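PDB 6WCD: DNA-(apurinic or apyrimidinic site) lyase from Xenopus laevis, which incises DNA weakly at abasic sites and digests DNA 3'-to-5' as a metal-dependent exonuclease in base excision repair, here represented by its catalytic domain. Local coordinates for residues Pro78-Phe89 and Asp114-Arg125; Ser46-Phe56 and Val68-Pro78. All coordinates share one frame; numbering follows the deposited sequence.

Contact 1: Pro78-Phe89 and Asp114-Arg125; sequences PQAAEEGLSGVF and DQEGRAVLTQHR
Strands 80-83 and 119-125 run antiparallel with axes 4.7 Å apart, E82 and L121 forming a hydrogen-bonded pair, while a classic beta bulge sets Q79 and A80 opposite the single residue Q123. At the bulge the Q79 side chain, bent at chi2 (72°), turns its amide back so that OE1 takes the backbone N of R125 at 2.9 Å, the donor lying well above the amide plane. P78 sets its CB over one face of the H124 imidazole, 4.2 Å from the ring centroid, and the same ring shares a hydrogen bond with the T122 hydroxyl. Farther along, L85 CG rests on A119 CB. D114 closes the other end: its OD1 accepts L85 N at 2.8 Å in an almost straight bond, and OD2 accepts both S86 N and S86 OG, the hydroxyl from above the carboxylate plane at 2.7 Å. A water joins OD2 to E83 O and F89 N, and the less well ordered F89 ring brings its edge to D114 CB. E82 turns its carboxylate to Y99 and the backbone of V96 and G97. The buried D114 carboxylate thus accepts several donors from the 84-89 loop, part of the proposed Claspin-like CKB motif, which would probably stabilise its negative charge.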
loop_
_atom_site.group_PDB
_atom_site.type_symbol
_atom_site.label_atom_id
_atom_site.label_comp_id
_atom_site.label_asym_id
_atom_site.label_seq_id
_atom_site.Cartn_x
_atom_site.Cartn_y
_atom_site.Cartn_z
ATOM N N PRO A 78 4.914 -14.822 -2.441
ATOM C CA PRO A 78 3.470 -14.978 -2.439
ATOM C C PRO A 78 2.984 -16.126 -3.296
ATOM O O PRO A 78 3.559 -16.461 -4.343
ATOM C CB PRO A 78 2.962 -13.629 -2.966
ATOM C CG PRO A 78 4.062 -13.115 -3.797
ATOM C CD PRO A 78 5.318 -13.560 -3.131
ATOM N N GLN A 79 1.867 -16.708 -2.862
ATOM C CA GLN A 79 1.212 -17.734 -3.651
ATOM C C GLN A 79 0.473 -17.151 -4.836
ATOM O O GLN A 79 0.256 -17.856 -5.834
ATOM C CB GLN A 79 0.252 -18.544 -2.762
ATOM C CG GLN A 79 0.931 -19.584 -1.837
ATOM C CD GLN A 79 1.713 -19.027 -0.653
ATOM O OE1 GLN A 79 1.531 -17.887 -0.238
ATOM N NE2 GLN A 79 2.579 -19.867 -0.077
ATOM N N ALA A 80 0.092 -15.881 -4.769
ATOM C CA ALA A 80 -0.652 -15.234 -5.820
ATOM C C ALA A 80 -0.343 -13.747 -5.776
ATOM O O ALA A 80 0.021 -13.195 -4.745
ATOM C CB ALA A 80 -2.155 -15.459 -5.676
ATOM N N ALA A 81 -0.527 -13.085 -6.910
ATOM C CA ALA A 81 -0.279 -11.652 -6.993
ATOM C C ALA A 81 -1.037 -11.085 -8.183
ATOM O O ALA A 81 -1.165 -11.742 -9.218
ATOM C CB ALA A 81 1.218 -11.323 -7.141
ATOM N N GLU A 82 -1.540 -9.877 -8.031
ATOM C CA GLU A 82 -2.387 -9.266 -9.046
ATOM C C GLU A 82 -2.284 -7.764 -9.014
ATOM O O GLU A 82 -2.254 -7.183 -7.929
ATOM C CB GLU A 82 -3.837 -9.719 -8.807
ATOM C CG GLU A 82 -4.805 -9.359 -9.893
ATOM C CD GLU A 82 -6.230 -9.929 -9.670
ATOM O OE1 GLU A 82 -6.417 -10.808 -8.819
ATOM O OE2 GLU A 82 -7.146 -9.486 -10.378
ATOM N N GLU A 83 -2.305 -7.108 -10.186
ATOM C CA GLU A 83 -2.321 -5.668 -10.297
ATOM C C GLU A 83 -3.763 -5.158 -10.216
ATOM O O GLU A 83 -4.683 -5.763 -10.792
ATOM C CB GLU A 83 -1.779 -5.255 -11.675
ATOM C CG GLU A 83 -0.403 -4.866 -11.850
ATOM C CD GLU A 83 -0.287 -4.205 -13.237
ATOM O OE1 GLU A 83 -0.348 -2.958 -13.310
ATOM O OE2 GLU A 83 -0.227 -4.946 -14.244
ATOM N N GLY A 84 -3.948 -4.007 -9.594
ATOM C CA GLY A 84 -5.197 -3.305 -9.665
ATOM C C GLY A 84 -6.181 -3.832 -8.646
ATOM O O GLY A 84 -5.945 -4.822 -7.969
ATOM N N LEU A 85 -7.312 -3.155 -8.565
ATOM C CA LEU A 85 -8.408 -3.522 -7.664
ATOM C C LEU A 85 -9.591 -4.169 -8.335
ATOM O O LEU A 85 -10.429 -4.761 -7.618
ATOM C CB LEU A 85 -8.923 -2.278 -6.923
ATOM C CG LEU A 85 -7.907 -1.598 -6.027
ATOM C CD1 LEU A 85 -8.426 -0.267 -5.547
ATOM C CD2 LEU A 85 -7.512 -2.456 -4.870
ATOM N N SER A 86 -9.704 -4.105 -9.653
ATOM C CA SER A 86 -10.913 -4.538 -10.333
ATOM C C SER A 86 -10.770 -5.801 -11.163
ATOM O O SER A 86 -11.798 -6.340 -11.590
ATOM C CB SER A 86 -11.438 -3.454 -11.261
ATOM O OG SER A 86 -10.666 -3.388 -12.439
ATOM N N GLY A 87 -9.569 -6.260 -11.446
ATOM C CA GLY A 87 -9.451 -7.446 -12.294
ATOM C C GLY A 87 -9.227 -7.186 -13.769
ATOM O O GLY A 87 -8.871 -8.123 -14.497
ATOM N N VAL A 88 -9.399 -5.952 -14.244
ATOM C CA VAL A 88 -9.327 -5.728 -15.682
ATOM C C VAL A 88 -7.912 -5.919 -16.231
ATOM O O VAL A 88 -7.749 -6.243 -17.412
ATOM C CB VAL A 88 -9.909 -4.340 -16.032
ATOM C CG1 VAL A 88 -11.387 -4.275 -15.619
ATOM C CG2 VAL A 88 -9.121 -3.248 -15.372
ATOM N N PHE A 89 -6.871 -5.739 -15.431
ATOM C CA PHE A 89 -5.507 -5.953 -15.902
ATOM C C PHE A 89 -4.921 -7.250 -15.357
ATOM O O PHE A 89 -3.727 -7.336 -15.065
ATOM C CB PHE A 89 -4.617 -4.764 -15.547
ATOM C CG PHE A 89 -5.024 -3.500 -16.240
ATOM C CD1 PHE A 89 -4.828 -3.352 -17.598
ATOM C CD2 PHE A 89 -5.612 -2.466 -15.538
ATOM C CE1 PHE A 89 -5.210 -2.192 -18.248
ATOM C CE2 PHE A 89 -5.998 -1.310 -16.178
ATOM C CZ PHE A 89 -5.798 -1.172 -17.536
ATOM N N ASP A 114 -8.009 1.550 -12.585
ATOM C CA ASP A 114 -6.905 0.627 -12.453
ATOM C C ASP A 114 -5.701 0.910 -13.350
ATOM O O ASP A 114 -4.641 0.313 -13.133
ATOM C CB ASP A 114 -7.390 -0.810 -12.722
ATOM C CG ASP A 114 -7.748 -1.527 -11.462
ATOM O OD1 ASP A 114 -7.551 -0.978 -10.346
ATOM O OD2 ASP A 114 -8.203 -2.691 -11.604
ATOM N N GLN A 115 -5.776 1.900 -14.239
ATOM C CA GLN A 115 -4.703 2.092 -15.204
ATOM C C GLN A 115 -3.611 3.050 -14.747
ATOM O O GLN A 115 -2.748 3.398 -15.559
ATOM C CB GLN A 115 -5.279 2.591 -16.536
ATOM C CG GLN A 115 -5.814 3.975 -16.468
ATOM C CD GLN A 115 -6.391 4.471 -17.786
ATOM O OE1 GLN A 115 -6.439 3.743 -18.788
ATOM N NE2 GLN A 115 -6.866 5.710 -17.788
ATOM N N GLU A 116 -3.639 3.543 -13.524
ATOM C CA GLU A 116 -2.655 4.517 -13.082
ATOM C C GLU A 116 -1.613 3.930 -12.128
ATOM O O GLU A 116 -0.862 4.672 -11.494
ATOM C CB GLU A 116 -3.347 5.714 -12.412
ATOM C CG GLU A 116 -4.217 6.489 -13.371
ATOM C CD GLU A 116 -4.788 7.801 -12.818
ATOM O OE1 GLU A 116 -4.481 8.221 -11.654
ATOM O OE2 GLU A 116 -5.601 8.424 -13.579
ATOM N N GLY A 117 -1.517 2.618 -12.064
ATOM C CA GLY A 117 -0.472 2.007 -11.245
ATOM C C GLY A 117 -0.629 2.257 -9.764
ATOM O O GLY A 117 0.350 2.552 -9.074
ATOM N N ARG A 118 -1.853 2.186 -9.261
ATOM C CA ARG A 118 -2.119 2.567 -7.884
ATOM C C ARG A 118 -2.396 1.437 -6.915
ATOM O O ARG A 118 -2.629 1.691 -5.732
ATOM C CB ARG A 118 -3.327 3.514 -7.864
ATOM C CG ARG A 118 -3.040 4.837 -8.564
ATOM C CD ARG A 118 -4.219 5.817 -8.458
ATOM N NE ARG A 118 -3.841 7.053 -9.104
ATOM C CZ ARG A 118 -3.022 7.960 -8.608
ATOM N NH1 ARG A 118 -2.655 8.998 -9.323
ATOM N NH2 ARG A 118 -2.611 7.853 -7.361
ATOM N N ALA A 119 -2.411 0.198 -7.354
ATOM C CA ALA A 119 -2.657 -0.912 -6.442
ATOM C C ALA A 119 -1.971 -2.187 -6.910
ATOM O O ALA A 119 -1.985 -2.514 -8.107
ATOM C CB ALA A 119 -4.143 -1.190 -6.304
ATOM N N VAL A 120 -1.394 -2.916 -5.985
ATOM C CA VAL A 120 -0.877 -4.250 -6.247
ATOM C C VAL A 120 -1.234 -5.100 -5.031
ATOM O O VAL A 120 -1.183 -4.633 -3.883
ATOM C CB VAL A 120 0.629 -4.237 -6.597
ATOM C CG1 VAL A 120 1.459 -3.825 -5.472
ATOM C CG2 VAL A 120 1.072 -5.606 -7.156
ATOM N N LEU A 121 -1.673 -6.300 -5.308
ATOM C CA LEU A 121 -2.106 -7.265 -4.288
ATOM C C LEU A 121 -1.194 -8.473 -4.301
ATOM O O LEU A 121 -0.899 -9.035 -5.364
ATOM C CB LEU A 121 -3.535 -7.754 -4.510
ATOM C CG LEU A 121 -4.605 -6.701 -4.203
ATOM C CD1 LEU A 121 -4.622 -5.569 -5.170
ATOM C CD2 LEU A 121 -5.971 -7.396 -4.123
ATOM N N THR A 122 -0.752 -8.891 -3.101
ATOM C CA THR A 122 0.028 -10.123 -2.964
ATOM C C THR A 122 -0.642 -10.968 -1.886
ATOM O O THR A 122 -1.181 -10.429 -0.919
ATOM C CB THR A 122 1.508 -9.847 -2.642
ATOM O OG1 THR A 122 1.660 -9.029 -1.494
ATOM C CG2 THR A 122 2.277 -9.174 -3.795
ATOM N N GLN A 123 -0.661 -12.280 -2.093
ATOM C CA GLN A 123 -1.325 -13.172 -1.159
ATOM C C GLN A 123 -0.312 -14.167 -0.634
ATOM O O GLN A 123 0.391 -14.809 -1.409
ATOM C CB GLN A 123 -2.498 -13.854 -1.857
ATOM C CG GLN A 123 -3.396 -14.631 -0.986
ATOM C CD GLN A 123 -4.656 -14.999 -1.748
ATOM O OE1 GLN A 123 -4.675 -15.999 -2.466
ATOM N NE2 GLN A 123 -5.692 -14.177 -1.628
ATOM N N HIS A 124 -0.272 -14.296 0.698
ATOM C CA HIS A 124 0.769 -14.991 1.433
ATOM C C HIS A 124 0.109 -16.003 2.356
ATOM O O HIS A 124 -0.813 -15.660 3.099
ATOM C CB HIS A 124 1.571 -13.984 2.275
ATOM C CG HIS A 124 2.092 -12.818 1.487
ATOM N ND1 HIS A 124 3.353 -12.783 0.947
ATOM C CD2 HIS A 124 1.483 -11.671 1.096
ATOM C CE1 HIS A 124 3.495 -11.659 0.253
ATOM N NE2 HIS A 124 2.388 -10.965 0.335
ATOM N N ARG A 125 0.627 -17.208 2.421
ATOM C CA ARG A 125 0.142 -18.108 3.465
ATOM C C ARG A 125 0.903 -17.813 4.755
ATOM O O ARG A 125 2.107 -17.520 4.734
ATOM C CB ARG A 125 0.345 -19.547 3.053
ATOM C CG ARG A 125 -0.538 -19.965 1.880
ATOM C CD ARG A 125 -2.055 -20.015 2.252
ATOM N NE ARG A 125 -2.468 -21.363 2.669
ATOM C CZ ARG A 125 -3.671 -21.695 3.143
ATOM N NH1 ARG A 125 -3.925 -22.954 3.466
ATOM N NH2 ARG A 125 -4.622 -20.792 3.309
HETATM O O HOH W 1 -6.894 -4.915 -12.550
#

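Contact 2: Ser46-Phe56 and Val68-Pro78; sequences SAIVEGYNSYF and VATFCKSSTTP. With BU1 (1,4-butanediol), chain D; EDO (1,2-ethanediol), chain E.
Y55 sits on strand 53-56, antiparallel to strand 68-72 in a beta hairpin, and its ring reaches along the partner segment to P78. CB lies 4.0 Å from T70 O, the carbonyl that accepts Y55 N. With CG anti to the carbonyl carbon (chi1 -52°), the ring brings CD2 beside that same oxygen, which lies at the ring edge. CE2 comes next, near both P78 CG, at 3.7 Å, and C72 SG, the latter in an oblique sulfur-aromatic contact, and CZ meets P78 CG at 3.6 Å. At the tip, OH touches P78 CD and donates to N53 OD1 at 2.7 Å, the amide oxygen lying in the plane of the ring. That bond probably steadies the N53 amide, whose ND2 gives only a weak hydrogen bond to T77 OG1. With a phenylalanine here, N53 OD1 would probably lose its donor, its amide becoming freer to turn, and P78 CD its contact with the hydroxyl.

On the face of S54, F56, A69 and F71 two phenylalanine rings dominate. A69 CB stands over the centre of the F56 ring, 3.4 Å from its centroid, and S54 CB covers one face of F71, offset toward the rim. The F56 and F71 rings meet obliquely, planes at 77°, while V49 CG2 touches F71 CE2. S54 OG, lying between the backbone N and the carbonyl carbon (chi1 67°), donates to A47 O and also bonds T322 OG1, tying the end of helix 44-47 to the strand. The hairpin therefore combines ring packing and one serine hydroxyl on this face with a tyrosine hydroxyl that satisfies a buried amide oxygen on the other.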
loop_
_atom_site.group_PDB
_atom_site.type_symbol
_atom_site.label_atom_id
_atom_site.label_comp_id
_atom_site.label_asym_id
_atom_site.label_seq_id
_atom_site.Cartn_x
_atom_site.Cartn_y
_atom_site.Cartn_z
ATOM N N SER A 46 15.628 -0.616 -10.436
ATOM C CA SER A 46 14.578 -0.261 -9.504
ATOM C C SER A 46 13.591 -1.391 -9.335
ATOM O O SER A 46 12.846 -1.383 -8.353
ATOM C CB SER A 46 13.883 0.999 -9.978
ATOM O OG SER A 46 14.744 2.119 -9.927
ATOM N N ALA A 47 13.527 -2.323 -10.251
ATOM C CA ALA A 47 12.521 -3.384 -10.216
ATOM C C ALA A 47 13.059 -4.687 -9.674
ATOM O O ALA A 47 12.320 -5.398 -8.979
ATOM C CB ALA A 47 11.960 -3.605 -11.618
ATOM N N ILE A 48 14.298 -5.044 -9.964
ATOM C CA ILE A 48 14.871 -6.335 -9.604
ATOM C C ILE A 48 15.997 -6.074 -8.624
ATOM O O ILE A 48 17.019 -5.453 -8.969
ATOM C CB ILE A 48 15.324 -7.104 -10.847
ATOM C CG1 ILE A 48 14.059 -7.452 -11.651
ATOM C CG2 ILE A 48 15.998 -8.430 -10.445
ATOM C CD1 ILE A 48 14.311 -8.122 -12.946
ATOM N N VAL A 49 15.812 -6.513 -7.374
ATOM C CA VAL A 49 16.788 -6.290 -6.331
ATOM C C VAL A 49 17.208 -7.633 -5.747
ATOM O O VAL A 49 16.340 -8.447 -5.377
ATOM C CB VAL A 49 16.182 -5.389 -5.219
ATOM C CG1 VAL A 49 17.190 -5.145 -4.167
ATOM C CG2 VAL A 49 15.717 -4.065 -5.812
ATOM N N GLU A 50 18.498 -7.819 -5.608
ATOM C CA GLU A 50 19.045 -9.052 -5.026
ATOM C C GLU A 50 18.443 -9.296 -3.648
ATOM O O GLU A 50 18.438 -8.402 -2.799
ATOM C CB GLU A 50 20.559 -8.955 -4.909
ATOM C CG GLU A 50 21.188 -10.238 -4.406
ATOM C CD GLU A 50 22.670 -10.070 -4.102
ATOM O OE1 GLU A 50 23.289 -9.142 -4.662
ATOM O OE2 GLU A 50 23.204 -10.857 -3.290
ATOM N N GLY A 51 17.975 -10.530 -3.414
ATOM C CA GLY A 51 17.356 -10.870 -2.160
ATOM C C GLY A 51 15.853 -10.669 -2.074
ATOM O O GLY A 51 15.252 -10.973 -1.031
ATOM N N TYR A 52 15.220 -10.152 -3.113
ATOM C CA TYR A 52 13.799 -9.914 -3.094
ATOM C C TYR A 52 13.174 -10.394 -4.386
ATOM O O TYR A 52 13.832 -10.437 -5.439
ATOM C CB TYR A 52 13.444 -8.431 -2.973
ATOM C CG TYR A 52 13.996 -7.786 -1.714
ATOM C CD1 TYR A 52 15.300 -7.318 -1.701
ATOM C CD2 TYR A 52 13.254 -7.711 -0.544
ATOM C CE1 TYR A 52 15.859 -6.741 -0.542
ATOM C CE2 TYR A 52 13.821 -7.141 0.643
ATOM C CZ TYR A 52 15.108 -6.679 0.600
ATOM O OH TYR A 52 15.633 -6.163 1.792
ATOM N N ASN A 53 11.894 -10.761 -4.307
ATOM C CA ASN A 53 11.058 -10.951 -5.481
ATOM C C ASN A 53 9.990 -9.880 -5.425
ATOM O O ASN A 53 9.400 -9.637 -4.358
ATOM C CB ASN A 53 10.474 -12.366 -5.601
ATOM C CG ASN A 53 9.761 -12.896 -4.369
ATOM O OD1 ASN A 53 8.511 -12.946 -4.325
ATOM N ND2 ASN A 53 10.516 -13.323 -3.378
ATOM N N SER A 54 9.776 -9.185 -6.537
ATOM C CA SER A 54 8.946 -7.990 -6.500
ATOM C C SER A 54 7.827 -8.009 -7.514
ATOM O O SER A 54 7.897 -8.674 -8.538
ATOM C CB SER A 54 9.783 -6.739 -6.705
ATOM O OG SER A 54 10.326 -6.684 -8.048
ATOM N N TYR A 55 6.816 -7.199 -7.203
ATOM C CA TYR A 55 5.517 -7.142 -7.890
ATOM C C TYR A 55 5.136 -5.684 -8.030
ATOM O O TYR A 55 4.881 -5.011 -7.042
ATOM C CB TYR A 55 4.452 -7.938 -7.108
ATOM C CG TYR A 55 4.965 -9.333 -6.812
ATOM C CD1 TYR A 55 4.770 -10.371 -7.731
ATOM C CD2 TYR A 55 5.784 -9.574 -5.698
ATOM C CE1 TYR A 55 5.359 -11.618 -7.562
ATOM C CE2 TYR A 55 6.385 -10.799 -5.522
ATOM C CZ TYR A 55 6.163 -11.820 -6.458
ATOM O OH TYR A 55 6.761 -13.049 -6.338
ATOM N N PHE A 56 5.092 -5.212 -9.261
ATOM C CA PHE A 56 4.848 -3.798 -9.566
ATOM C C PHE A 56 3.501 -3.653 -10.238
ATOM O O PHE A 56 3.093 -4.519 -11.039
ATOM C CB PHE A 56 5.904 -3.215 -10.518
ATOM C CG PHE A 56 7.169 -2.761 -9.858
ATOM C CD1 PHE A 56 7.992 -3.603 -9.196
ATOM C CD2 PHE A 56 7.533 -1.436 -9.961
ATOM C CE1 PHE A 56 9.171 -3.151 -8.584
ATOM C CE2 PHE A 56 8.677 -0.974 -9.380
ATOM C CZ PHE A 56 9.537 -1.846 -8.717
ATOM N N VAL A 68 3.172 1.521 -7.862
ATOM C CA VAL A 68 3.322 0.864 -6.565
ATOM C C VAL A 68 4.089 -0.429 -6.783
ATOM O O VAL A 68 4.109 -1.008 -7.876
ATOM C CB VAL A 68 1.992 0.544 -5.874
ATOM C CG1 VAL A 68 1.264 1.838 -5.492
ATOM C CG2 VAL A 68 1.118 -0.355 -6.702
ATOM N N ALA A 69 4.796 -0.869 -5.722
ATOM C CA ALA A 69 5.602 -2.079 -5.799
ATOM C C ALA A 69 5.602 -2.729 -4.439
ATOM O O ALA A 69 5.733 -2.079 -3.415
ATOM C CB ALA A 69 7.041 -1.803 -6.218
ATOM N N THR A 70 5.525 -4.067 -4.429
ATOM C CA THR A 70 5.705 -4.870 -3.230
ATOM C C THR A 70 6.901 -5.769 -3.411
ATOM O O THR A 70 6.983 -6.522 -4.404
ATOM C CB THR A 70 4.442 -5.674 -2.946
ATOM O OG1 THR A 70 3.402 -4.752 -2.653
ATOM C CG2 THR A 70 4.618 -6.619 -1.780
ATOM N N PHE A 71 7.849 -5.643 -2.493
ATOM C CA PHE A 71 9.078 -6.415 -2.467
ATOM C C PHE A 71 8.976 -7.437 -1.346
ATOM O O PHE A 71 8.714 -7.082 -0.205
ATOM C CB PHE A 71 10.296 -5.516 -2.233
ATOM C CG PHE A 71 10.667 -4.672 -3.388
ATOM C CD1 PHE A 71 10.058 -3.454 -3.600
ATOM C CD2 PHE A 71 11.644 -5.101 -4.233
ATOM C CE1 PHE A 71 10.461 -2.654 -4.770
ATOM C CE2 PHE A 71 12.029 -4.366 -5.330
ATOM C CZ PHE A 71 11.436 -3.163 -5.573
ATOM N N CYS A 72 9.236 -8.687 -1.678
ATOM C CA CYS A 72 9.157 -9.789 -0.732
ATOM C C CYS A 72 10.509 -10.480 -0.581
ATOM O O CYS A 72 11.182 -10.748 -1.564
ATOM C CB CYS A 72 8.129 -10.819 -1.224
ATOM S SG CYS A 72 6.512 -10.163 -1.425
ATOM N N LYS A 73 10.918 -10.795 0.662
ATOM C CA LYS A 73 12.027 -11.689 0.851
ATOM C C LYS A 73 11.634 -13.121 0.465
ATOM O O LYS A 73 10.466 -13.430 0.254
ATOM C CB LYS A 73 12.515 -11.620 2.299
ATOM C CG LYS A 73 13.124 -10.282 2.661
ATOM C CD LYS A 73 13.826 -10.274 4.011
ATOM C CE LYS A 73 14.637 -8.989 4.172
ATOM N NZ LYS A 73 15.107 -8.809 5.591
ATOM N N SER A 74 12.630 -13.993 0.350
ATOM C CA SER A 74 12.367 -15.404 0.032
ATOM C C SER A 74 11.394 -16.030 1.006
ATOM O O SER A 74 10.614 -16.913 0.617
ATOM C CB SER A 74 13.694 -16.193 0.012
ATOM O OG SER A 74 14.311 -16.213 1.284
ATOM N N SER A 75 11.401 -15.574 2.264
ATOM C CA SER A 75 10.516 -16.076 3.322
ATOM C C SER A 75 9.042 -15.827 3.035
ATOM O O SER A 75 8.178 -16.570 3.568
ATOM C CB SER A 75 10.851 -15.358 4.646
ATOM O OG SER A 75 10.613 -13.962 4.560
ATOM N N THR A 76 8.711 -14.843 2.205
ATOM C CA THR A 76 7.341 -14.426 2.006
ATOM C C THR A 76 6.893 -14.477 0.567
ATOM O O THR A 76 5.931 -13.801 0.216
ATOM C CB THR A 76 7.106 -13.005 2.524
ATOM O OG1 THR A 76 8.099 -12.144 1.963
ATOM C CG2 THR A 76 7.198 -12.988 3.974
ATOM N N THR A 77 7.593 -15.233 -0.281
ATOM C CA THR A 77 7.191 -15.327 -1.676
ATOM C C THR A 77 5.700 -15.620 -1.736
ATOM O O THR A 77 5.255 -16.615 -1.163
ATOM C CB THR A 77 7.985 -16.429 -2.360
ATOM O OG1 THR A 77 9.406 -16.144 -2.239
ATOM C CG2 THR A 77 7.658 -16.527 -3.830
ATOM N N PRO A 78 4.914 -14.822 -2.441
ATOM C CA PRO A 78 3.470 -14.978 -2.439
ATOM C C PRO A 78 2.984 -16.126 -3.296
ATOM O O PRO A 78 3.559 -16.461 -4.343
ATOM C CB PRO A 78 2.962 -13.629 -2.966
ATOM C CG PRO A 78 4.062 -13.115 -3.797
ATOM C CD PRO A 78 5.318 -13.560 -3.131
HETATM C C1 BU1 D . 11.409 -15.798 8.305
HETATM C C2 BU1 D . 10.680 -14.487 7.984
HETATM C C3 BU1 D . 10.177 -13.783 9.243
HETATM C C4 BU1 D . 8.780 -14.283 9.574
HETATM O O5 BU1 D . 10.536 -16.898 8.220
HETATM O O6 BU1 D . 8.361 -14.002 10.892
HETATM C C1 EDO E . 21.166 -10.591 0.316
HETATM O O1 EDO E . 22.352 -9.961 -0.187
HETATM C C2 EDO E . 20.687 -11.634 -0.689
HETATM O O2 EDO E . 19.798 -12.555 -0.037
HETATM O O HOH W 2 15.439 -13.157 0.565
#

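In the fold
Contact 2 comes first along the chain and contact 1 follows, the two sharing P78, with centres 14 Å apart. They belong to different sheets: the hairpin of contact 2 forms one margin of the six-stranded sheet, whereas strands 80-83 and 119-127 lie in the second, larger one. The sheets pack face to face, as in the two-layered core of the DNase I-like fold, with V120 against T70 and A119 against V68. A probable hydrogen bond from H124 ND1 to T76 O also joins the two contacts. V68 also lies about 4 Å, side chain to side chain, from Y142, an active-site residue by similarity, so the V68 end of this interface lies close to the probable active site.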